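Ulvan Lyase-PL25 (Pseudoalteromonas sp. PLSV, PDB 5UAM) cleaves ulvan, the main cell-wall polysaccharide of green seaweeds, as a lyase of polysaccharide lyase family 25 built on a beta-propeller fold. Local coordinates at residues K210-I215 against Y237-C242; S220-A225 against T256-V261; F178-H181 against D187-Y190. All coordinates share one frame; numbering follows the deposited sequence.

All three contacts belong to one antiparallel sheet region of the beta-propeller. Contacts 1 and 2 have centres about 10 Å apart and interlock along the chain: strand 217-227 lies between strands 204-211 and 232-243. Their backbones meet where H240 N approaches S220 O at 2.8 Å. The centre of contact 3, a hairpin, is about 13 Å from that of contact 2 and about 16 Å from that of contact 1. W188 NE1 reaches W221 O at 2.8 Å. Contacts 2 and 3 share a phosphate ion, probably from the crystallisation liquor, bound by the substrate-binding residues Y222 and R180. Their side chains lie about 6 and 7 Å from the zinc, which H240 and C242 of contact 1 bind.

Contact 1 of 3, residues K210-I215 against Y237-C242; sequences KRRTDI and YDYHVC. With ZN (zinc ion), chain D.
The guanidinium of R212 meets the hydroxyl of Y239 at its edge, while CD1 of I215 lies over one of its faces, offset toward the rim. D214 CG sits at another part of the edge, in the plane; D214 OD1 is in plane too, and OD2 is somewhat tilted. The guanidinium and the Y239 ring are turned 60° apart, so they do not stack. R212 NH1 donates to Y239 OH over 3.0 Å. This bond is bent, with an angle of 142° at the hydrogen, and the oxygen is tilted out of the guanidinium plane. R212 CD also touches Y239 OH, at 3.4 Å.

The two side chains come from opposite directions. CG of Y239 is anti to the backbone N (chi1 175°), which carries the phenol out toward the loop after strand 204-211. R212 grips D214 side-on. R212 NE donates to D214 OD1 and R212 NH2 to D214 OD2, both over 2.9 Å, and each oxygen uses its syn lone pair. The two-point grip probably fixes the rotation of the guanidinium. Beside it, I215 CD1 packs on V241 CG1 at 4.0 Å, the two side chains crossing at about a right angle.

Y239 OH also bonds D219 on strand 217-227, so the hydroxyl has two polar partners. With R212 cut back to an alanine, D214 would probably lose its charge partner and Y239 OH the N-H donated to it. On the same strand as Y239, H240 NE2 binds the zinc ion at 2.0 Å and C242 SG at 2.3 Å. H184 and H254 complete the site.

Residues thus alternate along 237-242: Y239 and V241 meet loop 212-215, H240 and C242 the zinc. D214 matches the arginine's charge, leaving NH1 to serve the phenol.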
loop_
_atom_site.group_PDB
_atom_site.type_symbol
_atom_site.label_atom_id
_atom_site.label_comp_id
_atom_site.label_asym_id
_atom_site.label_seq_id
_atom_site.Cartn_x
_atom_site.Cartn_y
_atom_site.Cartn_z
ATOM N N LYS A 210 -21.576 -3.104 6.607
ATOM C CA LYS A 210 -22.931 -3.353 7.089
ATOM C C LYS A 210 -23.315 -4.787 6.757
ATOM O O LYS A 210 -22.677 -5.429 5.919
ATOM C CB LYS A 210 -23.965 -2.400 6.467
ATOM C CG LYS A 210 -23.980 -2.409 4.917
ATOM C CD LYS A 210 -25.138 -1.560 4.400
ATOM C CE LYS A 210 -25.088 -1.352 2.896
ATOM N NZ LYS A 210 -25.229 -2.629 2.153
ATOM N N ARG A 211 -24.349 -5.281 7.432
ATOM C CA ARG A 211 -24.849 -6.617 7.140
ATOM C C ARG A 211 -25.480 -6.630 5.760
ATOM O O ARG A 211 -26.205 -5.706 5.381
ATOM C CB ARG A 211 -25.934 -7.037 8.134
ATOM C CG ARG A 211 -25.543 -7.050 9.604
ATOM C CD ARG A 211 -24.687 -8.246 10.001
ATOM N NE ARG A 211 -25.108 -9.507 9.391
ATOM C CZ ARG A 211 -24.462 -10.660 9.546
ATOM N NH1 ARG A 211 -23.373 -10.729 10.308
ATOM N NH2 ARG A 211 -24.907 -11.749 8.937
ATOM N N ARG A 212 -25.236 -7.708 5.028
ATOM C CA ARG A 212 -26.017 -7.987 3.840
ATOM C C ARG A 212 -27.387 -8.535 4.206
ATOM O O ARG A 212 -27.565 -9.221 5.221
ATOM C CB ARG A 212 -25.286 -8.993 2.968
ATOM C CG ARG A 212 -24.022 -8.401 2.453
ATOM C CD ARG A 212 -23.347 -9.282 1.511
ATOM N NE ARG A 212 -24.139 -9.568 0.320
ATOM C CZ ARG A 212 -23.626 -9.684 -0.896
ATOM N NH1 ARG A 212 -22.328 -9.510 -1.091
ATOM N NH2 ARG A 212 -24.413 -9.989 -1.923
ATOM N N THR A 213 -28.367 -8.230 3.360
ATOM C CA THR A 213 -29.723 -8.721 3.572
ATOM C C THR A 213 -30.030 -9.992 2.791
ATOM O O THR A 213 -31.104 -10.566 2.981
ATOM C CB THR A 213 -30.747 -7.642 3.196
ATOM O OG1 THR A 213 -30.572 -7.283 1.816
ATOM C CG2 THR A 213 -30.549 -6.399 4.068
ATOM N N ASP A 214 -29.116 -10.445 1.927
ATOM C CA ASP A 214 -29.353 -11.605 1.075
ATOM C C ASP A 214 -28.547 -12.834 1.464
ATOM O O ASP A 214 -28.947 -13.949 1.113
ATOM C CB ASP A 214 -29.031 -11.251 -0.386
ATOM C CG ASP A 214 -27.590 -10.778 -0.582
ATOM O OD1 ASP A 214 -27.045 -10.026 0.264
ATOM O OD2 ASP A 214 -26.995 -11.156 -1.613
ATOM N N ILE A 215 -27.420 -12.660 2.161
ATOM C CA ILE A 215 -26.555 -13.754 2.589
ATOM C C ILE A 215 -26.024 -13.428 3.979
ATOM O O ILE A 215 -26.095 -12.289 4.440
ATOM C CB ILE A 215 -25.376 -13.974 1.616
ATOM C CG1 ILE A 215 -24.522 -12.702 1.484
ATOM C CG2 ILE A 215 -25.898 -14.414 0.247
ATOM C CD1 ILE A 215 -23.248 -12.905 0.659
ATOM N N TYR A 237 -10.597 0.189 -5.214
ATOM C CA TYR A 237 -10.928 -0.684 -4.099
ATOM C C TYR A 237 -11.550 -1.973 -4.607
ATOM O O TYR A 237 -12.151 -2.002 -5.672
ATOM C CB TYR A 237 -11.857 0.001 -3.092
ATOM C CG TYR A 237 -13.087 0.732 -3.605
ATOM C CD1 TYR A 237 -12.987 2.000 -4.186
ATOM C CD2 TYR A 237 -14.356 0.207 -3.407
ATOM C CE1 TYR A 237 -14.102 2.690 -4.572
ATOM C CE2 TYR A 237 -15.476 0.896 -3.793
ATOM C CZ TYR A 237 -15.352 2.146 -4.371
ATOM O OH TYR A 237 -16.492 2.843 -4.730
ATOM N N ASP A 238 -11.364 -3.047 -3.842
ATOM C CA ASP A 238 -12.097 -4.288 -4.082
ATOM C C ASP A 238 -12.995 -4.603 -2.892
ATOM O O ASP A 238 -12.885 -4.010 -1.814
ATOM C CB ASP A 238 -11.200 -5.483 -4.506
ATOM C CG ASP A 238 -10.204 -5.957 -3.435
ATOM O OD1 ASP A 238 -9.774 -5.190 -2.566
ATOM O OD2 ASP A 238 -9.806 -7.152 -3.509
ATOM N N TYR A 239 -13.924 -5.521 -3.133
ATOM C CA TYR A 239 -14.950 -5.888 -2.165
ATOM C C TYR A 239 -14.637 -7.230 -1.517
ATOM O O TYR A 239 -14.342 -8.204 -2.215
ATOM C CB TYR A 239 -16.310 -5.946 -2.846
ATOM C CG TYR A 239 -17.423 -6.427 -1.942
ATOM C CD1 TYR A 239 -18.019 -5.575 -1.040
ATOM C CD2 TYR A 239 -17.906 -7.725 -2.034
ATOM C CE1 TYR A 239 -19.042 -6.007 -0.227
ATOM C CE2 TYR A 239 -18.939 -8.171 -1.221
ATOM C CZ TYR A 239 -19.508 -7.298 -0.322
ATOM O OH TYR A 239 -20.530 -7.741 0.476
ATOM N N HIS A 240 -14.722 -7.277 -0.193
ATOM C CA HIS A 240 -14.544 -8.498 0.587
ATOM C C HIS A 240 -15.918 -8.996 1.044
ATOM O O HIS A 240 -16.651 -8.277 1.738
ATOM C CB HIS A 240 -13.615 -8.209 1.773
ATOM C CG HIS A 240 -13.546 -9.302 2.793
ATOM N ND1 HIS A 240 -13.349 -10.627 2.465
ATOM C CD2 HIS A 240 -13.628 -9.258 4.142
ATOM C CE1 HIS A 240 -13.326 -11.352 3.571
ATOM N NE2 HIS A 240 -13.480 -10.543 4.606
ATOM N N VAL A 241 -16.271 -10.211 0.623
ATOM C CA VAL A 241 -17.435 -10.928 1.143
ATOM C C VAL A 241 -17.008 -11.468 2.501
ATOM O O VAL A 241 -16.306 -12.478 2.574
ATOM C CB VAL A 241 -17.868 -12.076 0.225
ATOM C CG1 VAL A 241 -19.223 -12.628 0.695
ATOM C CG2 VAL A 241 -17.882 -11.673 -1.251
ATOM N N CYS A 242 -17.423 -10.815 3.577
ATOM C CA CYS A 242 -16.944 -11.169 4.907
ATOM C C CYS A 242 -17.975 -12.095 5.546
ATOM O O CYS A 242 -18.930 -11.666 6.202
ATOM C CB CYS A 242 -16.661 -9.918 5.727
ATOM S SG CYS A 242 -15.847 -10.292 7.289
HETATM ZN ZN ZN D . -13.757 -10.908 6.596
#

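Contact 2 of 3, residues S220-A225 against T256-V261; sequences SWYAWA and TERHDV. With EDO (1,2-ethanediol), chain M; PO4 (phosphate ion), chain E; EDO (1,2-ethanediol), chain H.
R258 lays its guanidinium flat on the ring of Y222. The planes are only 8° apart and the centres 3.6 Å apart. CZ stands over the ring face, 26° off the normal, so this is a cation-pi stack as well as a flat one. The side chains themselves cross at about a right angle. NH1 lies above the middle of the ring, while R258 NH2 reaches back to Y222 CB at 3.2 Å. The arginine chain bends at chi3 (64°), and this turn brings its flat end over the tyrosine.

The guanidinium has further polar partners. R258 NE forms a salt bridge with D238 of the intervening strand 232-243. R258 NH1 donates to O1 of one 1,2-ethanediol over 2.9 Å and R258 NH2 to its O2 over 3.0 Å. O1 lies at the guanidinium edge. The diol probably comes from the crystallisation liquor.

The phenol end of Y222 turns to a phosphate ion, probably of the same origin. Y222 OH donates to phosphate O2 over 2.6 Å, with O2 near the plane of the ring. H99, H119, H184 and R180 also bind this phosphate.

Y222 is a substrate-binding residue, and Y164, the proton acceptor, is close to it. The stack leaves the hydroxyl available to an anion while the ring face rests on a positive charge. That charge would probably make the phenol a somewhat stronger donor. The bound phosphate is consistent with a site made for a negatively charged sugar.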
loop_
_atom_site.group_PDB
_atom_site.type_symbol
_atom_site.label_atom_id
_atom_site.label_comp_id
_atom_site.label_asym_id
_atom_site.label_seq_id
_atom_site.Cartn_x
_atom_site.Cartn_y
_atom_site.Cartn_z
ATOM N N SER A 220 -17.493 -5.595 3.300
ATOM C CA SER A 220 -16.158 -5.231 3.747
ATOM C C SER A 220 -15.360 -4.833 2.517
ATOM O O SER A 220 -15.717 -5.190 1.391
ATOM C CB SER A 220 -15.541 -6.430 4.475
ATOM O OG SER A 220 -14.284 -6.162 5.048
ATOM N N TRP A 221 -14.273 -4.084 2.733
ATOM C CA TRP A 221 -13.583 -3.442 1.616
ATOM C C TRP A 221 -12.075 -3.414 1.822
ATOM O O TRP A 221 -11.580 -3.482 2.943
ATOM C CB TRP A 221 -14.027 -1.985 1.482
ATOM C CG TRP A 221 -15.496 -1.811 1.295
ATOM C CD1 TRP A 221 -16.440 -1.505 2.263
ATOM C CD2 TRP A 221 -16.210 -1.897 0.058
ATOM N NE1 TRP A 221 -17.678 -1.402 1.686
ATOM C CE2 TRP A 221 -17.568 -1.641 0.336
ATOM C CE3 TRP A 221 -15.829 -2.161 -1.263
ATOM C CZ2 TRP A 221 -18.542 -1.640 -0.659
ATOM C CZ3 TRP A 221 -16.797 -2.170 -2.250
ATOM C CH2 TRP A 221 -18.139 -1.911 -1.946
ATOM N N TYR A 222 -11.365 -3.218 0.705
ATOM C CA TYR A 222 -9.945 -2.874 0.737
ATOM C C TYR A 222 -9.703 -1.780 -0.291
ATOM O O TYR A 222 -10.078 -1.926 -1.458
ATOM C CB TYR A 222 -9.067 -4.089 0.400
ATOM C CG TYR A 222 -9.097 -5.150 1.473
ATOM C CD1 TYR A 222 -10.066 -6.153 1.441
ATOM C CD2 TYR A 222 -8.184 -5.161 2.516
ATOM C CE1 TYR A 222 -10.127 -7.122 2.429
ATOM C CE2 TYR A 222 -8.233 -6.110 3.500
ATOM C CZ TYR A 222 -9.196 -7.127 3.442
ATOM O OH TYR A 222 -9.258 -8.085 4.425
ATOM N N ALA A 223 -9.079 -0.687 0.137
ATOM C CA ALA A 223 -8.931 0.491 -0.710
ATOM C C ALA A 223 -7.472 0.906 -0.817
ATOM O O ALA A 223 -6.663 0.648 0.072
ATOM C CB ALA A 223 -9.747 1.672 -0.146
ATOM N N TRP A 224 -7.154 1.567 -1.925
ATOM C CA TRP A 224 -5.869 2.200 -2.164
ATOM C C TRP A 224 -6.145 3.614 -2.645
ATOM O O TRP A 224 -6.783 3.814 -3.696
ATOM C CB TRP A 224 -5.066 1.430 -3.205
ATOM C CG TRP A 224 -3.602 1.762 -3.291
ATOM C CD1 TRP A 224 -2.577 1.095 -2.677
ATOM C CD2 TRP A 224 -2.992 2.825 -4.035
ATOM N NE1 TRP A 224 -1.375 1.658 -3.005
ATOM C CE2 TRP A 224 -1.604 2.724 -3.842
ATOM C CE3 TRP A 224 -3.482 3.843 -4.861
ATOM C CZ2 TRP A 224 -0.707 3.609 -4.427
ATOM C CZ3 TRP A 224 -2.575 4.714 -5.435
ATOM C CH2 TRP A 224 -1.232 4.596 -5.218
ATOM N N ALA A 225 -5.681 4.586 -1.870
ATOM C CA ALA A 225 -5.876 5.993 -2.164
ATOM C C ALA A 225 -4.563 6.627 -2.568
ATOM O O ALA A 225 -3.532 6.410 -1.923
ATOM C CB ALA A 225 -6.412 6.722 -0.935
ATOM N N THR A 256 -10.754 -15.279 2.806
ATOM C CA THR A 256 -10.312 -13.991 2.285
ATOM C C THR A 256 -11.009 -13.611 0.982
ATOM O O THR A 256 -10.498 -12.764 0.245
ATOM C CB THR A 256 -8.796 -13.977 2.052
ATOM O OG1 THR A 256 -8.456 -14.950 1.062
ATOM C CG2 THR A 256 -8.047 -14.282 3.330
ATOM N N GLU A 257 -12.168 -14.206 0.693
ATOM C CA GLU A 257 -12.862 -13.974 -0.569
ATOM C C GLU A 257 -13.050 -12.492 -0.849
ATOM O O GLU A 257 -13.684 -11.773 -0.071
ATOM C CB GLU A 257 -14.226 -14.668 -0.531
ATOM C CG GLU A 257 -14.947 -14.593 -1.866
ATOM C CD GLU A 257 -16.261 -15.354 -1.912
ATOM O OE1 GLU A 257 -16.537 -16.175 -1.000
ATOM O OE2 GLU A 257 -17.012 -15.159 -2.897
ATOM N N ARG A 258 -12.519 -12.042 -1.984
ATOM C CA ARG A 258 -12.684 -10.679 -2.459
ATOM C C ARG A 258 -12.939 -10.754 -3.953
ATOM O O ARG A 258 -12.471 -11.676 -4.619
ATOM C CB ARG A 258 -11.423 -9.835 -2.207
ATOM C CG ARG A 258 -11.081 -9.680 -0.729
ATOM C CD ARG A 258 -9.584 -9.492 -0.464
ATOM N NE ARG A 258 -9.053 -8.255 -1.031
ATOM C CZ ARG A 258 -7.958 -7.627 -0.600
ATOM N NH1 ARG A 258 -7.254 -8.105 0.409
ATOM N NH2 ARG A 258 -7.605 -6.488 -1.184
ATOM N N HIS A 259 -13.690 -9.790 -4.483
ATOM C CA HIS A 259 -13.938 -9.734 -5.914
ATOM C C HIS A 259 -13.971 -8.294 -6.389
ATOM O O HIS A 259 -14.256 -7.369 -5.625
ATOM C CB HIS A 259 -15.289 -10.318 -6.297
ATOM C CG HIS A 259 -15.496 -11.715 -5.830
ATOM N ND1 HIS A 259 -14.860 -12.797 -6.400
ATOM C CD2 HIS A 259 -16.282 -12.209 -4.845
ATOM C CE1 HIS A 259 -15.227 -13.897 -5.766
ATOM N NE2 HIS A 259 -16.091 -13.566 -4.822
ATOM N N ASP A 260 -13.735 -8.153 -7.692
ATOM C CA ASP A 260 -14.028 -6.955 -8.481
ATOM C C ASP A 260 -13.100 -5.800 -8.143
ATOM O O ASP A 260 -12.270 -5.889 -7.230
ATOM C CB ASP A 260 -15.506 -6.552 -8.345
ATOM C CG ASP A 260 -16.455 -7.687 -8.705
ATOM O OD1 ASP A 260 -16.091 -8.590 -9.501
ATOM O OD2 ASP A 260 -17.605 -7.682 -8.193
ATOM N N VAL A 261 -13.175 -4.730 -8.925
ATOM C CA VAL A 261 -12.435 -3.518 -8.607
ATOM C C VAL A 261 -13.280 -2.321 -9.002
ATOM O O VAL A 261 -13.985 -2.350 -10.015
ATOM C CB VAL A 261 -10.999 -3.512 -9.204
ATOM C CG1 VAL A 261 -11.006 -3.336 -10.708
ATOM C CG2 VAL A 261 -10.138 -2.446 -8.538
HETATM C C1 EDO M . -4.531 -5.355 1.991
HETATM O O1 EDO M . -5.260 -6.579 1.910
HETATM C C2 EDO M . -4.325 -4.864 0.580
HETATM O O2 EDO M . -5.554 -4.591 -0.070
HETATM P P PO4 E . -6.750 -8.326 7.233
HETATM O O1 PO4 E . -7.409 -9.667 7.489
HETATM O O2 PO4 E . -7.561 -7.523 6.302
HETATM O O3 PO4 E . -5.413 -8.654 6.612
HETATM O O4 PO4 E . -6.626 -7.605 8.572
HETATM C C1 EDO H . -4.973 -12.650 -0.245
HETATM O O1 EDO H . -4.197 -12.738 -1.460
HETATM C C2 EDO H . -6.476 -12.535 -0.535
HETATM O O2 EDO H . -7.028 -13.803 -0.950
#

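Contact 3 of 3, residues F178-H181 against D187-Y190; sequences FFRH and DWVY. With PO4 (phosphate ion), chain E; EDO (1,2-ethanediol), chain J.
F179 O receives the amide of V189, with V189 N at 2.9 Å, and W188 CA also comes close to this oxygen in a CA-H...O contact. F179 N returns a bond to V189 O over 3.1 Å. F179 and V189 are therefore a hydrogen-bonded antiparallel pair. H181 N also bonds D187 O, at 2.9 Å, nearer the turn.

Side chains pack on both faces of this hairpin. On one, V189 CG2 lies over a face of the F179 ring, offset toward its rim, in a CH-pi contact, 3.6 Å from the centroid. V189 CG1 meets H181 CB. On the other face R180 CB lies over the six-membered ring of W188, 3.8 Å from its centroid. Y190 CB sits over the F178 ring in the same way, while the two rings themselves meet obliquely.

R180 CG is anti to the backbone N (chi1 -176°). The chain then runs past the indole and bends at chi3, taking the guanidinium to the phosphate. R180 NH1 donates to phosphate O2 and R180 NH2 to phosphate O4, both over 2.9 Å and nearly straight; the ion probably comes from the crystallisation liquor. W188 NE1 is satisfied by W221 O on strand 217-227.

The aliphatic part of this substrate-binding arginine is probably steadied by the tryptophan, and NE bonds G182 O. Its two N-H groups, side by side, suit an anionic group of ulvan.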
loop_
_atom_site.group_PDB
_atom_site.type_symbol
_atom_site.label_atom_id
_atom_site.label_comp_id
_atom_site.label_asym_id
_atom_site.label_seq_id
_atom_site.Cartn_x
_atom_site.Cartn_y
_atom_site.Cartn_z
ATOM N N PHE A 178 -5.717 7.954 5.147
ATOM C CA PHE A 178 -6.756 6.993 4.801
ATOM C C PHE A 178 -6.414 5.648 5.434
ATOM O O PHE A 178 -5.249 5.245 5.471
ATOM C CB PHE A 178 -6.825 6.818 3.280
ATOM C CG PHE A 178 -7.309 8.022 2.568
ATOM C CD1 PHE A 178 -6.431 9.043 2.293
ATOM C CD2 PHE A 178 -8.628 8.138 2.186
ATOM C CE1 PHE A 178 -6.840 10.167 1.641
ATOM C CE2 PHE A 178 -9.069 9.311 1.546
ATOM C CZ PHE A 178 -8.152 10.306 1.287
ATOM N N PHE A 179 -7.416 4.965 5.963
ATOM C CA PHE A 179 -7.213 3.683 6.621
ATOM C C PHE A 179 -8.562 3.013 6.847
ATOM O O PHE A 179 -9.629 3.640 6.742
ATOM C CB PHE A 179 -6.464 3.830 7.957
ATOM C CG PHE A 179 -7.106 4.784 8.918
ATOM C CD1 PHE A 179 -6.849 6.148 8.858
ATOM C CD2 PHE A 179 -7.959 4.331 9.911
ATOM C CE1 PHE A 179 -7.440 7.036 9.742
ATOM C CE2 PHE A 179 -8.547 5.209 10.794
ATOM C CZ PHE A 179 -8.281 6.569 10.722
ATOM N N ARG A 180 -8.500 1.719 7.160
ATOM C CA ARG A 180 -9.664 0.985 7.642
ATOM C C ARG A 180 -9.814 1.211 9.138
ATOM O O ARG A 180 -8.866 1.012 9.897
ATOM C CB ARG A 180 -9.490 -0.496 7.348
ATOM C CG ARG A 180 -10.692 -1.363 7.721
ATOM C CD ARG A 180 -10.514 -2.831 7.405
ATOM N NE ARG A 180 -9.478 -3.430 8.250
ATOM C CZ ARG A 180 -8.904 -4.602 7.994
ATOM N NH1 ARG A 180 -9.261 -5.315 6.927
ATOM N NH2 ARG A 180 -7.954 -5.040 8.807
ATOM N N HIS A 181 -11.002 1.630 9.571
ATOM C CA HIS A 181 -11.220 2.032 10.966
ATOM C C HIS A 181 -11.548 0.823 11.850
ATOM O O HIS A 181 -12.613 0.711 12.464
ATOM C CB HIS A 181 -12.309 3.103 11.025
ATOM C CG HIS A 181 -12.387 3.885 12.304
ATOM N ND1 HIS A 181 -12.775 3.329 13.503
ATOM C CD2 HIS A 181 -12.261 5.216 12.541
ATOM C CE1 HIS A 181 -12.837 4.271 14.431
ATOM N NE2 HIS A 181 -12.508 5.424 13.876
ATOM N N ASP A 187 -15.788 0.453 8.635
ATOM C CA ASP A 187 -15.755 1.421 7.548
ATOM C C ASP A 187 -14.313 1.773 7.201
ATOM O O ASP A 187 -13.402 1.672 8.025
ATOM C CB ASP A 187 -16.437 2.721 7.960
ATOM C CG ASP A 187 -17.958 2.613 8.120
ATOM O OD1 ASP A 187 -18.577 1.522 8.017
ATOM O OD2 ASP A 187 -18.549 3.688 8.382
ATOM N N TRP A 188 -14.105 2.206 5.960
ATOM C CA TRP A 188 -12.882 2.907 5.577
ATOM C C TRP A 188 -13.125 4.395 5.714
ATOM O O TRP A 188 -14.218 4.884 5.398
ATOM C CB TRP A 188 -12.438 2.567 4.156
ATOM C CG TRP A 188 -11.787 1.225 4.088
ATOM C CD1 TRP A 188 -12.397 0.024 4.279
ATOM C CD2 TRP A 188 -10.409 0.946 3.873
ATOM N NE1 TRP A 188 -11.487 -0.992 4.177
ATOM C CE2 TRP A 188 -10.263 -0.455 3.911
ATOM C CE3 TRP A 188 -9.289 1.741 3.634
ATOM C CZ2 TRP A 188 -9.028 -1.083 3.714
ATOM C CZ3 TRP A 188 -8.030 1.085 3.438
ATOM C CH2 TRP A 188 -7.944 -0.291 3.480
ATOM N N VAL A 189 -12.108 5.098 6.192
ATOM C CA VAL A 189 -12.235 6.488 6.586
ATOM C C VAL A 189 -10.998 7.258 6.151
ATOM O O VAL A 189 -9.959 6.690 5.812
ATOM C CB VAL A 189 -12.378 6.636 8.113
ATOM C CG1 VAL A 189 -13.542 5.810 8.651
ATOM C CG2 VAL A 189 -11.075 6.235 8.797
ATOM N N TYR A 190 -11.098 8.573 6.256
ATOM C CA TYR A 190 -9.908 9.403 6.356
ATOM C C TYR A 190 -9.990 10.299 7.579
ATOM O O TYR A 190 -11.071 10.606 8.086
ATOM C CB TYR A 190 -9.676 10.250 5.097
ATOM C CG TYR A 190 -10.721 11.315 4.831
ATOM C CD1 TYR A 190 -10.664 12.552 5.449
ATOM C CD2 TYR A 190 -11.770 11.095 3.938
ATOM C CE1 TYR A 190 -11.611 13.536 5.200
ATOM C CE2 TYR A 190 -12.713 12.072 3.685
ATOM C CZ TYR A 190 -12.638 13.301 4.309
ATOM O OH TYR A 190 -13.596 14.261 4.034
HETATM P P PO4 E . -6.750 -8.326 7.233
HETATM O O1 PO4 E . -7.409 -9.667 7.489
HETATM O O2 PO4 E . -7.561 -7.523 6.302
HETATM O O3 PO4 E . -5.413 -8.654 6.612
HETATM O O4 PO4 E . -6.626 -7.605 8.572
HETATM C C1 EDO J . -20.657 2.268 10.950
HETATM O O1 EDO J . -20.963 1.642 9.694
HETATM C C2 EDO J . -21.755 1.953 11.960
HETATM O O2 EDO J . -21.853 0.532 12.117
#